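Local coordinates for protein dTDP-4-dehydrorhamnose reductase (Yersinia enterocolitica, PDB 5U9C) that probably catalyses the NADPH-dependent reduction of dTDP-4-dehydro-beta-L-rhamnose to dTDP-beta-L-rhamnose, a step of dTDP-L-rhamnose biosynthesis, at residues Ile8-Gly13 with Tyr30-Thr35; Asp58-Phe63 with Ala99-Leu104; Gln89-Ala94 with Ser139-Ala144. All coordinates share one frame; numbering follows the deposited sequence. Where two conformers were deposited one is given.

Contact 1: Ile8-Gly13 with Tyr30-Thr35; sequences ILITGG and YNVIVT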
loop_
_atom_site.group_PDB
_atom_site.type_symbol
_atom_site.label_atom_id
_atom_site.label_comp_id
_atom_site.label_asym_id
_atom_site.label_seq_id
_atom_site.Cartn_x
_atom_site.Cartn_y
_atom_site.Cartn_z
ATOM N N ILE D 8 46.171 -2.541 -5.391
ATOM C CA ILE D 8 44.839 -2.656 -4.794
ATOM C C ILE D 8 44.753 -1.676 -3.619
ATOM O O ILE D 8 45.603 -1.688 -2.717
ATOM C CB ILE D 8 44.576 -4.060 -4.220
ATOM C CG1 ILE D 8 44.470 -5.075 -5.347
ATOM C CG2 ILE D 8 43.278 -4.064 -3.417
ATOM C CD1 ILE D 8 44.454 -6.518 -4.890
ATOM N N LEU D 9 43.736 -0.836 -3.628
ATOM C CA LEU D 9 43.491 0.103 -2.540
ATOM C C LEU D 9 42.200 -0.354 -1.826
ATOM O O LEU D 9 41.149 -0.499 -2.463
ATOM C CB LEU D 9 43.401 1.517 -3.093
ATOM C CG LEU D 9 43.267 2.645 -2.070
ATOM C CD1 LEU D 9 43.788 3.968 -2.633
ATOM C CD2 LEU D 9 41.830 2.801 -1.586
ATOM N N ILE D 10 42.296 -0.595 -0.516
ATOM C CA ILE D 10 41.174 -1.108 0.294
ATOM C C ILE D 10 40.706 -0.153 1.380
ATOM O O ILE D 10 41.527 0.325 2.155
ATOM C CB ILE D 10 41.580 -2.412 1.050
ATOM C CG1 ILE D 10 42.196 -3.405 0.080
ATOM C CG2 ILE D 10 40.377 -3.036 1.797
ATOM C CD1 ILE D 10 42.614 -4.713 0.702
ATOM N N THR D 11 39.395 0.118 1.439
ATOM C CA THR D 11 38.804 0.894 2.555
ATOM C C THR D 11 38.158 -0.159 3.452
ATOM O O THR D 11 37.684 -1.184 2.958
ATOM C CB THR D 11 37.726 1.920 2.119
ATOM O OG1 THR D 11 36.510 1.242 1.717
ATOM C CG2 THR D 11 38.254 2.803 0.999
ATOM N N GLY D 12 38.111 0.095 4.755
ATOM C CA GLY D 12 37.534 -0.879 5.720
ATOM C C GLY D 12 38.358 -2.162 5.842
ATOM O O GLY D 12 37.813 -3.258 6.083
ATOM N N GLY D 13 39.673 -2.025 5.660
ATOM C CA GLY D 13 40.593 -3.160 5.685
ATOM C C GLY D 13 40.685 -3.920 7.008
ATOM O O GLY D 13 41.108 -5.089 7.014
ATOM N N TYR D 30 49.760 -8.819 -5.930
ATOM C CA TYR D 30 49.316 -7.437 -5.705
ATOM C C TYR D 30 50.047 -6.622 -4.620
ATOM O O TYR D 30 50.499 -7.161 -3.631
ATOM C CB TYR D 30 47.806 -7.446 -5.418
ATOM C CG TYR D 30 46.956 -7.671 -6.654
ATOM C CD1 TYR D 30 46.579 -6.594 -7.429
ATOM C CD2 TYR D 30 46.523 -8.935 -7.043
ATOM C CE1 TYR D 30 45.802 -6.748 -8.550
ATOM C CE2 TYR D 30 45.749 -9.101 -8.194
ATOM C CZ TYR D 30 45.394 -7.997 -8.937
ATOM O OH TYR D 30 44.614 -8.071 -10.082
ATOM N N ASN D 31 50.175 -5.316 -4.855
ATOM C CA ASN D 31 50.699 -4.361 -3.877
ATOM C C ASN D 31 49.424 -3.791 -3.221
ATOM O O ASN D 31 48.612 -3.156 -3.905
ATOM C CB ASN D 31 51.482 -3.245 -4.568
ATOM C CG ASN D 31 51.790 -2.069 -3.636
ATOM O OD1 ASN D 31 52.028 -2.250 -2.438
ATOM N ND2 ASN D 31 51.785 -0.849 -4.191
ATOM N N VAL D 32 49.257 -3.988 -1.916
ATOM C CA VAL D 32 48.016 -3.593 -1.227
ATOM C C VAL D 32 48.164 -2.366 -0.334
ATOM O O VAL D 32 49.015 -2.332 0.539
ATOM C CB VAL D 32 47.491 -4.755 -0.356
ATOM C CG1 VAL D 32 46.120 -4.430 0.214
ATOM C CG2 VAL D 32 47.416 -6.047 -1.161
ATOM N N ILE D 33 47.315 -1.375 -0.554
ATOM C CA ILE D 33 47.288 -0.149 0.252
ATOM C C ILE D 33 46.027 -0.232 1.110
ATOM O O ILE D 33 44.891 -0.217 0.596
ATOM C CB ILE D 33 47.212 1.126 -0.637
ATOM C CG1 ILE D 33 48.337 1.143 -1.663
ATOM C CG2 ILE D 33 47.251 2.400 0.216
ATOM C CD1 ILE D 33 49.718 1.107 -1.062
ATOM N N VAL D 34 46.226 -0.347 2.412
ATOM C CA VAL D 34 45.127 -0.430 3.365
ATOM C C VAL D 34 44.956 0.968 3.945
ATOM O O VAL D 34 45.808 1.434 4.690
ATOM C CB VAL D 34 45.422 -1.446 4.491
ATOM C CG1 VAL D 34 44.249 -1.515 5.474
ATOM C CG2 VAL D 34 45.711 -2.821 3.901
ATOM N N THR D 35 43.855 1.634 3.601
ATOM C CA THR D 35 43.622 2.983 4.085
ATOM C C THR D 35 43.393 2.981 5.603
ATOM O O THR D 35 42.905 2.005 6.175
ATOM C CB THR D 35 42.433 3.667 3.365
ATOM O OG1 THR D 35 41.202 3.053 3.750
ATOM C CG2 THR D 35 42.594 3.587 1.860
HETATM O O HOH W 1 41.146 0.164 5.066
#
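The carbonyl oxygen of Ile10 takes two donors: the backbone N of Thr35 at 3.0 Å and a water that gives it a proton. The same water donates to Thr35 O and accepts from Gly13 N, the latter at 2.7 Å, so three backbone groups converge on it where the strands end. Upstream, parallel pairing is regular. Ile33 reaches both ways, its N to Ile8 O and its O to Ile10 N, each 2.8 Å long and almost straight, while Ile8 N bonds to Asn31 O.

On the face bearing Ile8, Ile10, Val32 and Val34, Ile10 CD1 meets Val32 CG1 at 3.6 Å, and Leu25 of helix 16-25 covers the pair. Ile8 CD1 lies over one face of the Tyr30 ring, 3.6 Å from its centroid in a CH-pi contact, offset toward CG and CD1. The first torsion of Tyr30 (chi1 -75°) puts CG beside its backbone N; the Tyr30 and Ile8 side chains cross at about a right angle. On the other face Leu9 CD2 touches Thr35 CG2 at 3.6 Å.

These strands flank helix 16-25 in the first beta-alpha-beta unit of a Rossmann fold, and Gly13 fits the GxGxxG-type turn, consistent with NADP binding. The water linkage implies that the start of this turn is tied to both strand ends through backbone polar groups.

Contact 2: Asp58-Phe63 with Ala99-Leu104; sequences DVILHF and AWLLYL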
loop_
_atom_site.group_PDB
_atom_site.type_symbol
_atom_site.label_atom_id
_atom_site.label_comp_id
_atom_site.label_asym_id
_atom_site.label_seq_id
_atom_site.Cartn_x
_atom_site.Cartn_y
_atom_site.Cartn_z
ATOM N N ASP D 58 44.892 0.118 -9.443
ATOM C CA ASP D 58 44.270 -0.638 -10.541
ATOM C C ASP D 58 42.924 -1.203 -10.059
ATOM O O ASP D 58 41.995 -1.430 -10.861
ATOM C CB ASP D 58 45.156 -1.803 -10.935
ATOM C CG ASP D 58 46.503 -1.344 -11.416
ATOM O OD1 ASP D 58 46.578 -0.794 -12.531
ATOM O OD2 ASP D 58 47.464 -1.497 -10.654
ATOM N N VAL D 59 42.849 -1.447 -8.752
ATOM C CA VAL D 59 41.662 -1.993 -8.120
ATOM C C VAL D 59 41.370 -1.259 -6.823
ATOM O O VAL D 59 42.287 -0.968 -6.048
ATOM C CB VAL D 59 41.887 -3.496 -7.807
ATOM C CG1 VAL D 59 40.795 -4.062 -6.902
ATOM C CG2 VAL D 59 42.004 -4.300 -9.095
ATOM N N ILE D 60 40.085 -0.989 -6.582
ATOM C CA ILE D 60 39.612 -0.372 -5.347
ATOM C C ILE D 60 38.526 -1.253 -4.745
ATOM O O ILE D 60 37.551 -1.561 -5.419
ATOM C CB ILE D 60 39.029 1.035 -5.560
ATOM C CG1 ILE D 60 40.112 1.974 -6.087
ATOM C CG2 ILE D 60 38.474 1.578 -4.239
ATOM C CD1 ILE D 60 39.591 3.324 -6.543
ATOM N N LEU D 61 38.728 -1.665 -3.491
ATOM C CA LEU D 61 37.792 -2.483 -2.751
ATOM C C LEU D 61 37.232 -1.550 -1.681
ATOM O O LEU D 61 37.945 -1.190 -0.713
ATOM C CB LEU D 61 38.495 -3.679 -2.093
ATOM C CG LEU D 61 39.382 -4.534 -3.002
ATOM C CD1 LEU D 61 39.915 -5.703 -2.223
ATOM C CD2 LEU D 61 38.627 -5.045 -4.215
ATOM N N HIS D 62 35.974 -1.163 -1.845
ATOM C CA HIS D 62 35.326 -0.219 -0.947
ATOM C C HIS D 62 34.401 -0.930 0.022
ATOM O O HIS D 62 33.244 -1.186 -0.302
ATOM C CB HIS D 62 34.594 0.860 -1.738
ATOM C CG HIS D 62 33.884 1.843 -0.873
ATOM N ND1 HIS D 62 34.409 2.279 0.326
ATOM C CD2 HIS D 62 32.743 2.542 -1.064
ATOM C CE1 HIS D 62 33.585 3.158 0.864
ATOM N NE2 HIS D 62 32.574 3.346 0.035
ATOM N N PHE D 63 34.946 -1.281 1.196
ATOM C CA PHE D 63 34.186 -1.989 2.221
ATOM C C PHE D 63 33.794 -1.089 3.399
ATOM O O PHE D 63 32.916 -1.463 4.187
ATOM C CB PHE D 63 34.967 -3.203 2.802
ATOM C CG PHE D 63 35.480 -4.194 1.782
ATOM C CD1 PHE D 63 34.702 -4.620 0.725
ATOM C CD2 PHE D 63 36.730 -4.798 1.960
ATOM C CE1 PHE D 63 35.186 -5.559 -0.194
ATOM C CE2 PHE D 63 37.201 -5.756 1.067
ATOM C CZ PHE D 63 36.424 -6.141 -0.009
ATOM N N ALA D 99 40.277 2.607 -12.458
ATOM C CA ALA D 99 40.324 1.453 -11.588
ATOM C C ALA D 99 39.009 0.686 -11.581
ATOM O O ALA D 99 37.918 1.283 -11.650
ATOM C CB ALA D 99 40.658 1.900 -10.166
ATOM N N TRP D 100 39.116 -0.638 -11.489
ATOM C CA TRP D 100 37.948 -1.513 -11.314
ATOM C C TRP D 100 37.543 -1.346 -9.849
ATOM O O TRP D 100 38.385 -1.459 -8.961
ATOM C CB TRP D 100 38.332 -2.948 -11.634
ATOM C CG TRP D 100 37.302 -4.024 -11.391
ATOM C CD1 TRP D 100 36.366 -4.495 -12.281
ATOM C CD2 TRP D 100 37.194 -4.847 -10.228
ATOM N NE1 TRP D 100 35.663 -5.534 -11.717
ATOM C CE2 TRP D 100 36.157 -5.777 -10.464
ATOM C CE3 TRP D 100 37.858 -4.877 -8.993
ATOM C CZ2 TRP D 100 35.776 -6.726 -9.517
ATOM C CZ3 TRP D 100 37.481 -5.817 -8.059
ATOM C CH2 TRP D 100 36.445 -6.733 -8.328
ATOM N N LEU D 101 36.265 -1.047 -9.608
ATOM C CA LEU D 101 35.757 -0.764 -8.275
ATOM C C LEU D 101 34.765 -1.783 -7.765
ATOM O O LEU D 101 33.743 -2.050 -8.406
ATOM C CB LEU D 101 35.081 0.608 -8.281
ATOM C CG LEU D 101 34.333 1.075 -7.027
ATOM C CD1 LEU D 101 35.244 1.152 -5.816
ATOM C CD2 LEU D 101 33.731 2.439 -7.280
ATOM N N LEU D 102 35.039 -2.311 -6.583
ATOM C CA LEU D 102 34.156 -3.260 -5.936
ATOM C C LEU D 102 33.511 -2.535 -4.779
ATOM O O LEU D 102 34.205 -1.960 -3.948
ATOM C CB LEU D 102 34.920 -4.503 -5.464
ATOM C CG LEU D 102 34.198 -5.535 -4.574
ATOM C CD1 LEU D 102 32.833 -5.902 -5.057
ATOM C CD2 LEU D 102 35.029 -6.802 -4.436
ATOM N N TYR D 103 32.190 -2.524 -4.759
ATOM C CA TYR D 103 31.415 -1.878 -3.696
ATOM C C TYR D 103 30.610 -2.939 -2.963
ATOM O O TYR D 103 29.839 -3.671 -3.574
ATOM C CB TYR D 103 30.469 -0.800 -4.274
ATOM C CG TYR D 103 29.567 -0.099 -3.266
ATOM C CD1 TYR D 103 30.102 0.533 -2.146
ATOM C CD2 TYR D 103 28.191 0.026 -3.482
ATOM C CE1 TYR D 103 29.295 1.205 -1.236
ATOM C CE2 TYR D 103 27.377 0.706 -2.576
ATOM C CZ TYR D 103 27.942 1.299 -1.464
ATOM O OH TYR D 103 27.174 1.989 -0.569
ATOM N N LEU D 104 30.838 -3.046 -1.662
ATOM C CA LEU D 104 30.091 -3.976 -0.831
ATOM C C LEU D 104 28.781 -3.300 -0.425
ATOM O O LEU D 104 28.788 -2.305 0.290
ATOM C CB LEU D 104 30.887 -4.336 0.414
ATOM C CG LEU D 104 30.177 -5.233 1.439
ATOM C CD1 LEU D 104 29.880 -6.597 0.826
ATOM C CD2 LEU D 104 31.031 -5.362 2.685
HETATM O O HOH W 2 30.411 -2.151 2.867
#
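Val59 CG1 abuts the six-membered edge of the Trp100 indole, 3.7 Å from CE3 and in the ring plane, so the methyl meets the rim of the ring. Next along the same face, one methyl fills the notch between two neighbours: Leu61 CD2 lies 4.1 Å from Trp100 CZ3 and 3.9 Å from Leu102 CB. Leu61 CG is anti to its own carbonyl carbon (chi1 -51°), and the branch beyond it leans toward the facing strand. Ile203 and Ile207 of helix 196-209 and Val21 of helix 16-25 pack on this surface.

The opposite face is shaped differently. Leu101 CD1 presses against Ile60 CG2 at 3.6 Å and also touches His62 CB, its bump held between two residues of the other strand. Further back, Ile60 CD1 rests on Ala99 CB.

The two strands are neighbours at the middle of the parallel Rossmann sheet, joined through helices 69-74 and 76-97 in a beta-alpha-beta connection. Their axes run 9° from parallel and 4.9 Å apart, and backbone bonds such as Leu102 N to Ile60 O, 2.9 Å, hold the register.

Toward the C-terminal end, the His62 and Tyr103 rings lie side by side with planes at 22°, but slid so far apart that they barely overlap. Their nearest atoms are His62 CD2 and Tyr103 CD1, 3.5 Å apart. Both nitrogens of this buried imidazole have partners, ND1 with Thr11 OG1 and NE2 with Thr87 OG1, which would fix its rotation. Beyond it Leu104 CB comes up at the edge of the Phe63 ring, 3.8 Å from CD1.

Contact 3: Gln89-Ala94 with Ser139-Ala144; sequences QIAQAA and SSVRNA. With IMD (imidazole), chain H.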
loop_
_atom_site.group_PDB
_atom_site.type_symbol
_atom_site.label_atom_id
_atom_site.label_comp_id
_atom_site.label_asym_id
_atom_site.label_seq_id
_atom_site.Cartn_x
_atom_site.Cartn_y
_atom_site.Cartn_z
ATOM N N GLN D 89 32.675 10.150 -3.977
ATOM C CA GLN D 89 34.059 10.573 -4.240
ATOM C C GLN D 89 34.939 9.392 -4.649
ATOM O O GLN D 89 35.773 9.515 -5.538
ATOM C CB GLN D 89 34.631 11.315 -3.045
ATOM C CG GLN D 89 33.874 12.609 -2.774
ATOM C CD GLN D 89 33.958 13.563 -3.928
ATOM O OE1 GLN D 89 35.049 13.928 -4.365
ATOM N NE2 GLN D 89 32.805 13.990 -4.428
ATOM N N ILE D 90 34.748 8.247 -4.005
ATOM C CA ILE D 90 35.511 7.050 -4.358
ATOM C C ILE D 90 35.201 6.640 -5.810
ATOM O O ILE D 90 36.119 6.321 -6.579
ATOM C CB ILE D 90 35.214 5.890 -3.382
ATOM C CG1 ILE D 90 35.776 6.249 -1.992
ATOM C CG2 ILE D 90 35.813 4.583 -3.897
ATOM C CD1 ILE D 90 35.413 5.299 -0.878
ATOM N N ALA D 91 33.921 6.641 -6.180
ATOM C CA ALA D 91 33.521 6.277 -7.551
ATOM C C ALA D 91 34.087 7.270 -8.587
ATOM O O ALA D 91 34.550 6.852 -9.640
ATOM C CB ALA D 91 32.022 6.206 -7.659
ATOM N N GLN D 92 34.080 8.568 -8.268
ATOM C CA GLN D 92 34.625 9.567 -9.180
ATOM C C GLN D 92 36.136 9.341 -9.348
ATOM O O GLN D 92 36.652 9.421 -10.459
ATOM C CB GLN D 92 34.330 11.013 -8.721
ATOM C CG GLN D 92 32.879 11.459 -8.876
ATOM C CD GLN D 92 32.377 11.373 -10.313
ATOM O OE1 GLN D 92 33.139 11.539 -11.269
ATOM N NE2 GLN D 92 31.078 11.158 -10.467
ATOM N N ALA D 93 36.822 9.044 -8.245
ATOM C CA ALA D 93 38.246 8.769 -8.282
ATOM C C ALA D 93 38.536 7.483 -9.106
ATOM O O ALA D 93 39.460 7.470 -9.931
ATOM C CB ALA D 93 38.806 8.661 -6.884
ATOM N N ALA D 94 37.731 6.437 -8.914
ATOM C CA ALA D 94 37.885 5.182 -9.689
ATOM C C ALA D 94 37.745 5.455 -11.193
ATOM O O ALA D 94 38.571 5.004 -11.995
ATOM C CB ALA D 94 36.879 4.122 -9.248
ATOM N N SER D 139 24.071 3.643 -6.763
ATOM C CA SER D 139 23.823 4.472 -7.944
ATOM C C SER D 139 25.097 5.223 -8.333
ATOM O O SER D 139 25.486 5.221 -9.512
ATOM C CB SER D 139 22.695 5.485 -7.706
ATOM O OG SER D 139 21.478 4.857 -7.352
ATOM N N SER D 140 25.764 5.815 -7.334
ATOM C CA SER D 140 26.995 6.592 -7.566
ATOM C C SER D 140 28.060 5.747 -8.257
ATOM O O SER D 140 28.758 6.219 -9.158
ATOM C CB SER D 140 27.570 7.107 -6.245
ATOM O OG SER D 140 26.755 8.115 -5.726
ATOM N N VAL D 141 28.171 4.497 -7.827
ATOM C CA VAL D 141 29.132 3.555 -8.378
ATOM C C VAL D 141 28.779 3.209 -9.837
ATOM O O VAL D 141 29.641 3.322 -10.726
ATOM C CB VAL D 141 29.236 2.301 -7.499
ATOM C CG1 VAL D 141 30.041 1.199 -8.183
ATOM C CG2 VAL D 141 29.854 2.660 -6.149
ATOM N N ARG D 142 27.517 2.846 -10.086
ATOM C CA ARG D 142 27.056 2.482 -11.448
ATOM C C ARG D 142 27.188 3.579 -12.462
ATOM O O ARG D 142 27.664 3.333 -13.572
ATOM C CB ARG D 142 25.582 2.056 -11.477
ATOM C CG ARG D 142 25.341 0.713 -10.872
ATOM C CD ARG D 142 24.020 0.111 -11.339
ATOM N NE ARG D 142 23.790 -1.076 -10.544
ATOM C CZ ARG D 142 23.301 -1.051 -9.312
ATOM N NH1 ARG D 142 23.166 -2.183 -8.637
ATOM N NH2 ARG D 142 22.965 0.108 -8.743
ATOM N N ASN D 143 26.713 4.765 -12.092
ATOM C CA ASN D 143 26.779 5.922 -12.953
ATOM C C ASN D 143 28.237 6.324 -13.320
ATOM O O ASN D 143 28.507 6.649 -14.462
ATOM C CB ASN D 143 26.028 7.103 -12.325
ATOM C CG ASN D 143 24.533 6.820 -12.130
ATOM O OD1 ASN D 143 24.043 5.711 -12.392
ATOM N ND2 ASN D 143 23.811 7.818 -11.627
ATOM N N ALA D 144 29.163 6.259 -12.364
ATOM C CA ALA D 144 30.563 6.638 -12.617
ATOM C C ALA D 144 31.410 5.564 -13.311
ATOM O O ALA D 144 32.155 5.880 -14.233
ATOM C CB ALA D 144 31.235 7.032 -11.309
HETATM N N1 IMD H . 35.668 16.383 -6.446
HETATM C C2 IMD H . 35.300 15.613 -7.495
HETATM N N3 IMD H . 35.975 16.033 -8.591
HETATM C C4 IMD H . 36.766 17.067 -8.230
HETATM C C5 IMD H . 36.572 17.289 -6.882
#
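The Gln92 carboxamide has the methyl of Ala144 off one face: Ala144 CB lies 4.2 Å from Gln92 NE2, displaced almost straight along the normal to the amide plane. The two residues belong to helices 76-97 and 129-144, neighbouring helices on one side of the Rossmann sheet. In Gln92 the bend at chi2 (-58°) turns CD outward, to the side where the Ala144 methyl lies. A second flat group, the Gln89 carboxamide, meets a bound imidazole, probably from the crystallisation liquor: imidazole N1 approaches the amide oxygen, Gln89 OE1, at 3.3 Å in a weak hydrogen bond whose angle at hydrogen is only 121°.

The axes of the two helical segments are 8.7 Å apart and their directions differ by 16°, a close, nearly parallel approach. Small residues line it. Ala91 enters a shallow hollow made by Ser140, Val141 and Ala144, with Ala91 CB 3.8 Å from Ala144 CB and 4.4 Å from Val141 CG2. Ala144 CB in turn lies 3.7 Å from Ala91 O, so each methyl also packs on the backbone of the other helix. Only 149 Å² is buried between the segments, and no hydrogen bond joins them directly.

Glu88 supplies a polar connection at the margin, its OE2 hydrogen-bonded to Gln92 NE2 and its OE1 to Ser140 OG across the groove. Below, Ile90, Ala94 and Val141 all rest on Leu101 of strand 100-106, while outward Gln92 packs on Thr146 of a second subunit, and Asn143 on Asn143 of that subunit and of a third. Ser140 O accepts Ala144 N within its own helix at 3.2 Å and has Ala91 CB beside it at 3.6 Å.

Contacts 1 and 2 are strand pairs of one parallel sheet, separated by the pairing of 7-11 with 59-62, their centres 9 Å apart; Leu9 N to Val59 O, 2.8 Å, and Thr11 OG1 to His62 ND1, 2.7 Å, probably join them by hydrogen bonds. Contact 3 lies in the helical layer over contact 2, centres about 10 Å apart. There Ile90 CD1 comes 3.3 Å from His62 CE1, and Leu101 CD2 lies 3.9 Å from Ala91 CA. Contacts 1 and 3, about 18 Å between centres, meet at Thr11 CG2 and Ile90 CD1, 4.2 Å apart. All three lie away from the malate-binding residues Phe168, Lys171 and Arg256; Gly13 of contact 1 probably borders the NADP site.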